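Local coordinates for novel protein similar to vertebrate potassium voltage-gated channel, subfamily H (Eag-related) family (Danio rerio, PDB 3UKN), which probably forms the pore of a voltage-gated potassium channel, of which this fragment is the cytoplasmic C-linker and cyclic nucleotide-binding homology domain, at residues Gln43-Asn49 with Glu107-Arg111; Ile69-Lys75 with Arg92-Ile98. One frame throughout, in Å; residues are numbered along the deposited sequence.

Contact 1: Gln43-Asn49 with Glu107-Arg111; sequences QTTWSVN and EFLIR
V48 and N49 meet the corner of 107-111 through their backbone amides. V48 N gives a hydrogen bond to F108 O at 2.9 Å, and N49 N reaches L109 O at 2.7 Å. This end is tightly packed. V48 CB rests on L109 CD1 (3.6 Å), branched aliphatic against branched aliphatic, and N49 CB lies against I110 CG1 while the amide beyond it bonds to A115, Q117 and Y120, an asparagine suiting a buried place that needs both a donor and an acceptor. E107, extended, takes the indole N-H of W46 on OE2 (2.9 Å), from above the carboxylate plane and with the planes 57° apart; its OE1 turns to A104 N. Toward the end of helix 32-45, where Q43 and T44 are exposed, the contact is looser. There R111, extended from CG to NE, brings its guanidinium to carbonyls at and just past the helix end, where a long cation can reach several at once: NH2 to W46 O (2.9 Å) and NE to T45 O are both weak bonds. R111 NH1 sits 3.3 Å above the plane of the F108 ring, over its centre, and a water links W46 O to F108 N. L109 and I110, both facing V162, make a classic beta bulge in the edge strand 108-110 of the β-roll, and the C-linker chain docks on that strand.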
ATOM      1  N   GLN B  43     -12.923 -14.588   2.507  1.00 53.25           N
ATOM      2  CA  GLN B  43     -14.183 -14.112   1.943  1.00 59.73           C
ATOM      3  C   GLN B  43     -15.204 -13.763   3.031  1.00 70.44           C
ATOM      4  O   GLN B  43     -16.163 -13.032   2.787  1.00 79.18           O
ATOM      5  CB  GLN B  43     -14.746 -15.100   0.908  1.00 58.72           C
ATOM      6  CG  GLN B  43     -15.023 -16.496   1.421  1.00 68.02           C
ATOM      7  CD  GLN B  43     -15.144 -17.514   0.286  1.00 76.65           C
ATOM      8  OE1 GLN B  43     -14.252 -17.619  -0.560  1.00 78.54           O
ATOM      9  NE2 GLN B  43     -16.250 -18.263   0.263  1.00 72.14           N
ATOM     10  N   THR B  44     -14.966 -14.264   4.236  1.00 37.28           N
ATOM     11  CA  THR B  44     -15.785 -13.925   5.405  1.00 49.18           C
ATOM     12  C   THR B  44     -15.395 -12.577   6.021  1.00 46.49           C
ATOM     13  O   THR B  44     -16.217 -11.909   6.643  1.00 55.26           O
ATOM     14  CB  THR B  44     -15.681 -15.033   6.493  1.00 62.08           C
ATOM     15  OG1 THR B  44     -16.670 -16.041   6.249  1.00 67.65           O
ATOM     16  CG2 THR B  44     -15.872 -14.465   7.903  1.00 69.37           C
ATOM     17  N   THR B  45     -14.137 -12.181   5.844  1.00 49.52           N
ATOM     18  CA  THR B  45     -13.637 -10.964   6.484  1.00 54.63           C
ATOM     19  C   THR B  45     -13.317  -9.829   5.510  1.00 44.27           C
ATOM     20  O   THR B  45     -12.925  -8.751   5.930  1.00 42.18           O
ATOM     21  CB  THR B  45     -12.388 -11.252   7.341  1.00 55.83           C
ATOM     22  OG1 THR B  45     -11.328 -11.718   6.497  1.00 49.52           O
ATOM     23  CG2 THR B  45     -12.685 -12.316   8.403  1.00 66.71           C
ATOM     24  N   TRP B  46     -13.506 -10.064   4.217  1.00 64.45           N
ATOM     25  CA  TRP B  46     -13.137  -9.080   3.200  1.00 52.88           C
ATOM     26  C   TRP B  46     -14.001  -7.817   3.130  1.00 57.42           C
ATOM     27  O   TRP B  46     -15.219  -7.870   3.295  1.00 59.26           O
ATOM     28  CB  TRP B  46     -13.134  -9.736   1.820  1.00 39.75           C
ATOM     29  CG  TRP B  46     -13.018  -8.757   0.690  1.00 38.66           C
ATOM     30  CD1 TRP B  46     -14.039  -8.257  -0.075  1.00 39.02           C
ATOM     31  CD2 TRP B  46     -11.812  -8.156   0.194  1.00 31.09           C
ATOM     32  NE1 TRP B  46     -13.539  -7.381  -1.015  1.00 38.57           N
ATOM     33  CE2 TRP B  46     -12.173  -7.302  -0.867  1.00 29.50           C
ATOM     34  CE3 TRP B  46     -10.459  -8.258   0.545  1.00 33.63           C
ATOM     35  CZ2 TRP B  46     -11.233  -6.557  -1.584  1.00 27.27           C
ATOM     36  CZ3 TRP B  46      -9.525  -7.516  -0.164  1.00 26.48           C
ATOM     37  CH2 TRP B  46      -9.917  -6.676  -1.219  1.00 28.90           C
ATOM     38  N   SER B  47     -13.352  -6.685   2.862  1.00 42.47           N
ATOM     39  CA  SER B  47     -14.034  -5.473   2.397  1.00 40.80           C
ATOM     40  C   SER B  47     -13.097  -4.707   1.461  1.00 34.39           C
ATOM     41  O   SER B  47     -11.875  -4.761   1.606  1.00 23.65           O
ATOM     42  CB  SER B  47     -14.464  -4.577   3.560  1.00 42.07           C
ATOM     43  OG  SER B  47     -13.337  -3.970   4.166  1.00 44.11           O
ATOM     44  N   VAL B  48     -13.649  -3.993   0.492  1.00 40.81           N
ATOM     45  CA  VAL B  48     -12.791  -3.165  -0.336  1.00 32.22           C
ATOM     46  C   VAL B  48     -12.083  -2.128   0.508  1.00 29.12           C
ATOM     47  O   VAL B  48     -10.903  -1.870   0.304  1.00 30.23           O
ATOM     48  CB  VAL B  48     -13.546  -2.465  -1.453  1.00 30.60           C
ATOM     49  CG1 VAL B  48     -12.661  -1.379  -2.081  1.00 25.14           C
ATOM     50  CG2 VAL B  48     -13.973  -3.488  -2.479  1.00 22.59           C
ATOM     51  N   ASN B  49     -12.803  -1.538   1.455  1.00 28.72           N
ATOM     52  CA  ASN B  49     -12.247  -0.474   2.286  1.00 29.75           C
ATOM     53  C   ASN B  49     -10.939  -0.897   2.936  1.00 34.38           C
ATOM     54  O   ASN B  49      -9.994  -0.123   2.968  1.00 30.95           O
ATOM     55  CB  ASN B  49     -13.253  -0.007   3.348  1.00 35.19           C
ATOM     56  CG  ASN B  49     -12.663   1.029   4.293  1.00 35.62           C
ATOM     57  OD1 ASN B  49     -12.381   2.156   3.901  1.00 31.63           O
ATOM     58  ND2 ASN B  49     -12.477   0.648   5.546  1.00 36.43           N
ATOM     59  N   GLU B 107     -20.674  -8.192  -1.991  1.00 29.17           N
ATOM     60  CA  GLU B 107     -19.311  -7.903  -1.539  1.00 37.66           C
ATOM     61  C   GLU B 107     -19.322  -6.622  -0.698  1.00 32.89           C
ATOM     62  O   GLU B 107     -19.924  -5.624  -1.098  1.00 28.77           O
ATOM     63  CB  GLU B 107     -18.340  -7.790  -2.733  1.00 32.22           C
ATOM     64  CG  GLU B 107     -16.951  -7.229  -2.387  1.00 34.36           C
ATOM     65  CD  GLU B 107     -15.996  -7.153  -3.599  1.00 48.71           C
ATOM     66  OE1 GLU B 107     -16.373  -7.631  -4.698  1.00 47.42           O
ATOM     67  OE2 GLU B 107     -14.868  -6.610  -3.449  1.00 48.37           O
ATOM     68  N   PHE B 108     -18.676  -6.653   0.468  1.00 30.29           N
ATOM     69  CA  PHE B 108     -18.656  -5.484   1.359  1.00 31.16           C
ATOM     70  C   PHE B 108     -17.685  -4.416   0.865  1.00 24.76           C
ATOM     71  O   PHE B 108     -16.485  -4.679   0.728  1.00 34.51           O
ATOM     72  CB  PHE B 108     -18.265  -5.883   2.794  1.00 30.66           C
ATOM     73  CG  PHE B 108     -19.370  -6.537   3.570  1.00 34.60           C
ATOM     74  CD1 PHE B 108     -20.139  -5.797   4.467  1.00 35.26           C
ATOM     75  CD2 PHE B 108     -19.638  -7.892   3.411  1.00 35.23           C
ATOM     76  CE1 PHE B 108     -21.163  -6.396   5.182  1.00 43.57           C
ATOM     77  CE2 PHE B 108     -20.671  -8.502   4.127  1.00 44.58           C
ATOM     78  CZ  PHE B 108     -21.431  -7.749   5.017  1.00 46.45           C
ATOM     79  N   LEU B 109     -18.187  -3.213   0.607  1.00 33.87           N
ATOM     80  CA  LEU B 109     -17.307  -2.084   0.310  1.00 23.04           C
ATOM     81  C   LEU B 109     -16.702  -1.616   1.618  1.00 30.47           C
ATOM     82  O   LEU B 109     -15.503  -1.364   1.705  1.00 36.17           O
ATOM     83  CB  LEU B 109     -18.092  -0.955  -0.350  1.00 30.23           C
ATOM     84  CG  LEU B 109     -17.314   0.338  -0.570  1.00 33.24           C
ATOM     85  CD1 LEU B 109     -16.118   0.023  -1.431  1.00 37.27           C
ATOM     86  CD2 LEU B 109     -18.197   1.376  -1.235  1.00 31.53           C
ATOM     87  N   ILE B 110     -17.551  -1.558   2.646  1.00 32.13           N
ATOM     88  CA  ILE B 110     -17.190  -1.080   3.979  1.00 35.01           C
ATOM     89  C   ILE B 110     -17.901  -1.913   5.044  1.00 43.42           C
ATOM     90  O   ILE B 110     -19.077  -2.232   4.899  1.00 43.83           O
ATOM     91  CB  ILE B 110     -17.613   0.387   4.135  1.00 40.11           C
ATOM     92  CG1 ILE B 110     -16.549   1.291   3.523  1.00 42.03           C
ATOM     93  CG2 ILE B 110     -17.856   0.737   5.599  1.00 44.77           C
ATOM     94  CD1 ILE B 110     -17.096   2.527   2.884  1.00 36.74           C
ATOM     95  N   ARG B 111     -17.190  -2.282   6.105  1.00 32.12           N
ATOM     96  CA  ARG B 111     -17.814  -3.008   7.211  1.00 39.76           C
ATOM     97  C   ARG B 111     -17.972  -2.068   8.388  1.00 48.31           C
ATOM     98  O   ARG B 111     -17.040  -1.344   8.753  1.00 44.10           O
ATOM     99  CB  ARG B 111     -16.980  -4.216   7.631  1.00 45.62           C
ATOM    100  CG  ARG B 111     -17.054  -5.404   6.688  1.00 43.09           C
ATOM    101  CD  ARG B 111     -16.319  -6.632   7.261  1.00 49.26           C
ATOM    102  NE  ARG B 111     -16.193  -7.696   6.265  1.00 47.46           N
ATOM    103  CZ  ARG B 111     -17.159  -8.561   5.956  1.00 46.86           C
ATOM    104  NH1 ARG B 111     -18.335  -8.517   6.573  1.00 48.20           N
ATOM    105  NH2 ARG B 111     -16.951  -9.479   5.028  1.00 39.56           N
TER
HETATM  106  O   HOH W   1     -17.062  -9.095   1.616  1.00 46.34           O

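Contact 2: Ile69-Lys75 with Arg92-Ile98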
ATOM      1  N   ILE B  69       0.237  13.486 -18.489  1.00 35.11           N
ATOM      2  CA  ILE B  69      -0.701  12.409 -18.178  1.00 27.04           C
ATOM      3  C   ILE B  69      -2.065  12.952 -17.709  1.00 30.82           C
ATOM      4  O   ILE B  69      -3.123  12.520 -18.183  1.00 29.80           O
ATOM      5  CB  ILE B  69      -0.174  11.486 -17.079  1.00 27.34           C
ATOM      6  CG1 ILE B  69       1.078  10.737 -17.560  1.00 37.37           C
ATOM      7  CG2 ILE B  69      -1.269  10.523 -16.661  1.00 27.70           C
ATOM      8  CD1 ILE B  69       2.021  10.341 -16.441  1.00 33.84           C
ATOM      9  N   ALA B  70      -2.043  13.881 -16.764  1.00 29.93           N
ATOM     10  CA  ALA B  70      -3.306  14.388 -16.223  1.00 36.52           C
ATOM     11  C   ALA B  70      -4.271  14.890 -17.324  1.00 39.29           C
ATOM     12  O   ALA B  70      -5.468  14.584 -17.285  1.00 41.51           O
ATOM     13  CB  ALA B  70      -3.065  15.451 -15.157  1.00 29.35           C
ATOM     14  N   MET B  71      -3.746  15.614 -18.315  1.00 46.68           N
ATOM     15  CA  MET B  71      -4.561  16.112 -19.428  1.00 53.49           C
ATOM     16  C   MET B  71      -5.421  15.037 -20.110  1.00 59.18           C
ATOM     17  O   MET B  71      -6.482  15.345 -20.658  1.00 61.46           O
ATOM     18  CB  MET B  71      -3.691  16.809 -20.482  1.00 54.54           C
ATOM     19  CG  MET B  71      -3.310  18.261 -20.189  1.00 52.65           C
ATOM     20  SD  MET B  71      -1.992  18.795 -21.304  1.00 90.27           S
ATOM     21  CE  MET B  71      -1.104  19.989 -20.292  1.00 53.62           C
ATOM     22  N   HIS B  72      -4.967  13.784 -20.090  1.00 37.13           N
ATOM     23  CA  HIS B  72      -5.722  12.703 -20.727  1.00 38.97           C
ATOM     24  C   HIS B  72      -6.753  12.047 -19.801  1.00 51.22           C
ATOM     25  O   HIS B  72      -7.444  11.097 -20.197  1.00 64.51           O
ATOM     26  CB  HIS B  72      -4.779  11.632 -21.280  1.00 44.11           C
ATOM     27  CG  HIS B  72      -4.002  12.073 -22.473  1.00 52.39           C
ATOM     28  ND1 HIS B  72      -2.778  12.717 -22.375  1.00 51.87           N
ATOM     29  CD2 HIS B  72      -4.262  11.978 -23.800  1.00 56.21           C
ATOM     30  CE1 HIS B  72      -2.330  12.993 -23.580  1.00 55.49           C
ATOM     31  NE2 HIS B  72      -3.209  12.550 -24.468  1.00 59.72           N
ATOM     32  N   LEU B  73      -6.851  12.529 -18.567  1.00 41.67           N
ATOM     33  CA  LEU B  73      -7.808  11.941 -17.635  1.00 48.56           C
ATOM     34  C   LEU B  73      -8.992  12.865 -17.466  1.00 51.88           C
ATOM     35  O   LEU B  73      -8.824  14.083 -17.348  1.00 56.64           O
ATOM     36  CB  LEU B  73      -7.168  11.648 -16.268  1.00 35.70           C
ATOM     37  CG  LEU B  73      -5.891  10.793 -16.260  1.00 38.85           C
ATOM     38  CD1 LEU B  73      -5.375  10.511 -14.828  1.00 30.79           C
ATOM     39  CD2 LEU B  73      -6.113   9.505 -17.009  1.00 41.61           C
ATOM     40  N   ASN B  74     -10.188  12.283 -17.471  1.00 46.49           N
ATOM     41  CA  ASN B  74     -11.406  13.007 -17.093  1.00 40.62           C
ATOM     42  C   ASN B  74     -12.191  12.173 -16.066  1.00 43.06           C
ATOM     43  O   ASN B  74     -13.220  11.572 -16.383  1.00 56.71           O
ATOM     44  CB  ASN B  74     -12.262  13.324 -18.328  1.00 40.77           C
ATOM     45  N   LYS B  75     -11.675  12.119 -14.840  1.00 37.00           N
ATOM     46  CA  LYS B  75     -12.237  11.259 -13.807  1.00 37.89           C
ATOM     47  C   LYS B  75     -13.605  11.732 -13.300  1.00 36.53           C
ATOM     48  O   LYS B  75     -13.730  12.837 -12.770  1.00 27.74           O
ATOM     49  CB  LYS B  75     -11.249  11.142 -12.641  1.00 37.03           C
ATOM     50  CG  LYS B  75      -9.974  10.342 -12.984  1.00 35.25           C
ATOM     51  CD  LYS B  75     -10.297   8.885 -13.274  1.00 38.38           C
ATOM     52  CE  LYS B  75      -9.250   8.254 -14.179  1.00 52.87           C
ATOM     53  NZ  LYS B  75      -9.512   6.803 -14.390  1.00 52.75           N
ATOM     54  N   ARG B  92      -5.291  18.354 -11.041  1.00 28.09           N
ATOM     55  CA  ARG B  92      -4.366  17.419 -11.682  1.00 39.44           C
ATOM     56  C   ARG B  92      -3.808  16.393 -10.693  1.00 34.75           C
ATOM     57  O   ARG B  92      -3.938  15.191 -10.912  1.00 42.55           O
ATOM     58  CB  ARG B  92      -3.255  18.153 -12.427  1.00 38.48           C
ATOM     59  CG  ARG B  92      -3.731  18.641 -13.783  1.00 53.14           C
ATOM     60  CD  ARG B  92      -2.732  19.555 -14.447  1.00 59.61           C
ATOM     61  NE  ARG B  92      -3.178  19.985 -15.768  1.00 57.78           N
ATOM     62  CZ  ARG B  92      -2.514  20.861 -16.517  1.00 59.96           C
ATOM     63  NH1 ARG B  92      -1.387  21.392 -16.058  1.00 59.76           N
ATOM     64  NH2 ARG B  92      -2.971  21.210 -17.717  1.00 60.54           N
ATOM     65  N   SER B  93      -3.204  16.877  -9.613  1.00 21.41           N
ATOM     66  CA  SER B  93      -2.715  16.027  -8.519  1.00 21.62           C
ATOM     67  C   SER B  93      -3.753  15.000  -8.071  1.00 24.48           C
ATOM     68  O   SER B  93      -3.465  13.818  -7.992  1.00 30.77           O
ATOM     69  CB  SER B  93      -2.301  16.888  -7.324  1.00 25.63           C
ATOM     70  OG  SER B  93      -1.442  17.946  -7.726  1.00 43.52           O
ATOM     71  N   LEU B  94      -4.969  15.454  -7.789  1.00 27.48           N
ATOM     72  CA  LEU B  94      -6.026  14.546  -7.380  1.00 22.40           C
ATOM     73  C   LEU B  94      -6.310  13.484  -8.418  1.00 20.21           C
ATOM     74  O   LEU B  94      -6.574  12.324  -8.093  1.00 24.81           O
ATOM     75  CB  LEU B  94      -7.322  15.312  -7.073  1.00 25.62           C
ATOM     76  CG  LEU B  94      -7.347  16.112  -5.769  1.00 27.51           C
ATOM     77  CD1 LEU B  94      -8.692  16.840  -5.576  1.00 22.82           C
ATOM     78  CD2 LEU B  94      -7.075  15.189  -4.601  1.00 31.99           C
ATOM     79  N   SER B  95      -6.294  13.876  -9.674  1.00 13.49           N
ATOM     80  CA  SER B  95      -6.716  12.949 -10.715  1.00 33.14           C
ATOM     81  C   SER B  95      -5.700  11.835 -10.859  1.00 27.92           C
ATOM     82  O   SER B  95      -6.047  10.736 -11.287  1.00 28.23           O
ATOM     83  CB  SER B  95      -6.905  13.658 -12.071  1.00 29.82           C
ATOM     84  OG  SER B  95      -5.651  13.965 -12.626  1.00 28.67           O
ATOM     85  N   LEU B  96      -4.450  12.123 -10.507  1.00 28.39           N
ATOM     86  CA  LEU B  96      -3.387  11.127 -10.621  1.00 35.52           C
ATOM     87  C   LEU B  96      -3.363  10.062  -9.499  1.00 36.15           C
ATOM     88  O   LEU B  96      -2.650   9.068  -9.616  1.00 38.61           O
ATOM     89  CB  LEU B  96      -2.020  11.814 -10.747  1.00 36.24           C
ATOM     90  CG  LEU B  96      -1.793  12.685 -11.986  1.00 32.85           C
ATOM     91  CD1 LEU B  96      -0.550  13.559 -11.836  1.00 23.04           C
ATOM     92  CD2 LEU B  96      -1.721  11.833 -13.248  1.00 35.87           C
ATOM     93  N   ILE B  97      -4.126  10.270  -8.422  1.00 33.59           N
ATOM     94  CA  ILE B  97      -4.169   9.309  -7.310  1.00 33.72           C
ATOM     95  C   ILE B  97      -5.543   8.636  -7.195  1.00 39.32           C
ATOM     96  O   ILE B  97      -5.844   7.972  -6.206  1.00 38.21           O
ATOM     97  CB  ILE B  97      -3.787   9.943  -5.915  1.00 22.03           C
ATOM     98  CG1 ILE B  97      -4.822  11.003  -5.479  1.00 24.28           C
ATOM     99  CG2 ILE B  97      -2.343  10.496  -5.921  1.00 24.60           C
ATOM    100  CD1 ILE B  97      -4.584  11.600  -4.075  1.00 17.29           C
ATOM    101  N   ILE B  98      -6.374   8.805  -8.217  1.00 31.85           N
ATOM    102  CA  ILE B  98      -7.695   8.187  -8.218  1.00 31.82           C
ATOM    103  C   ILE B  98      -7.604   6.748  -8.728  1.00 31.48           C
ATOM    104  O   ILE B  98      -6.964   6.487  -9.737  1.00 27.96           O
ATOM    105  CB  ILE B  98      -8.705   8.995  -9.102  1.00 30.44           C
ATOM    106  CG1 ILE B  98      -9.010  10.353  -8.477  1.00 24.84           C
ATOM    107  CG2 ILE B  98      -9.987   8.213  -9.321  1.00 29.27           C
ATOM    108  CD1 ILE B  98      -9.955  11.169  -9.289  1.00 29.56           C
TER
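Aliphatic contacts carry most of this meeting between the ends of two helices. A70 sets its methyl against the side of R92, CB to CG at 3.5 Å; a residue this small lets the arginine's methylene chain lie close to helix 63-71, where it also touches A67. On the neighbouring flank L96 offers CD2 to I69 CG2 at 3.7 Å, the two side chains crossing at about a right angle, and L73 CD1 approaches the same methyl from beyond the helix end. Leucine suits this position because one terminal methyl can serve several neighbours at once. Farther on, K75 and I98 run alongside in opposite senses, K75 CB lying 3.6 Å from I98 CD1. The lysine chain bends at its second torsion (chi2 -65°), and its amine leaves for H28 of the second subunit: the aliphatic stem packs within the chain while the amine hydrogen-bonds across to the neighbouring subunit.

The pairing joins a C-linker helix, 63-71, to helix 88-96, which leads into the first strand of the β-roll at 99-103, so it lies where the linker passes into the cyclic nucleotide-binding homology domain.

Polar groups play a smaller part, and no hydrogen bond crosses between the segments. S95 OG turns back to R92 O at 2.7 Å, on a lone pair in the carbonyl plane; chi1 of 74° swings the hydroxyl back along its own helix. That carbonyl also accepts from L96 N, and the serine, small and with its oxygen occupied, can face A70 and L73. L73 CD1 comes within 3.6 Å of S95 O. At the more exposed end, the terminal methyl of M71, CE, touches R92 NH2 at 3.4 Å, oblique to the guanidinium.

Contacts 1 and 2 flank the middle of the chain from opposite sides, their own centres 27 Å apart and their nearest atoms about 12 Å apart, without touching. Contact 2 falls between the two segments of contact 1 in sequence: helix 32-45 runs out into 43-49, helices 63-71 and 88-96 make the second pairing, and strand 99-103 leads on to 107-111. These contacts are two of the places where the C-linker meets what follows it, one at the edge strand 108-110 of the four-stranded sheet and one at the helix before the β-roll. Both also reach the second subunit, consistent with a linker that joins subunits as well as domains.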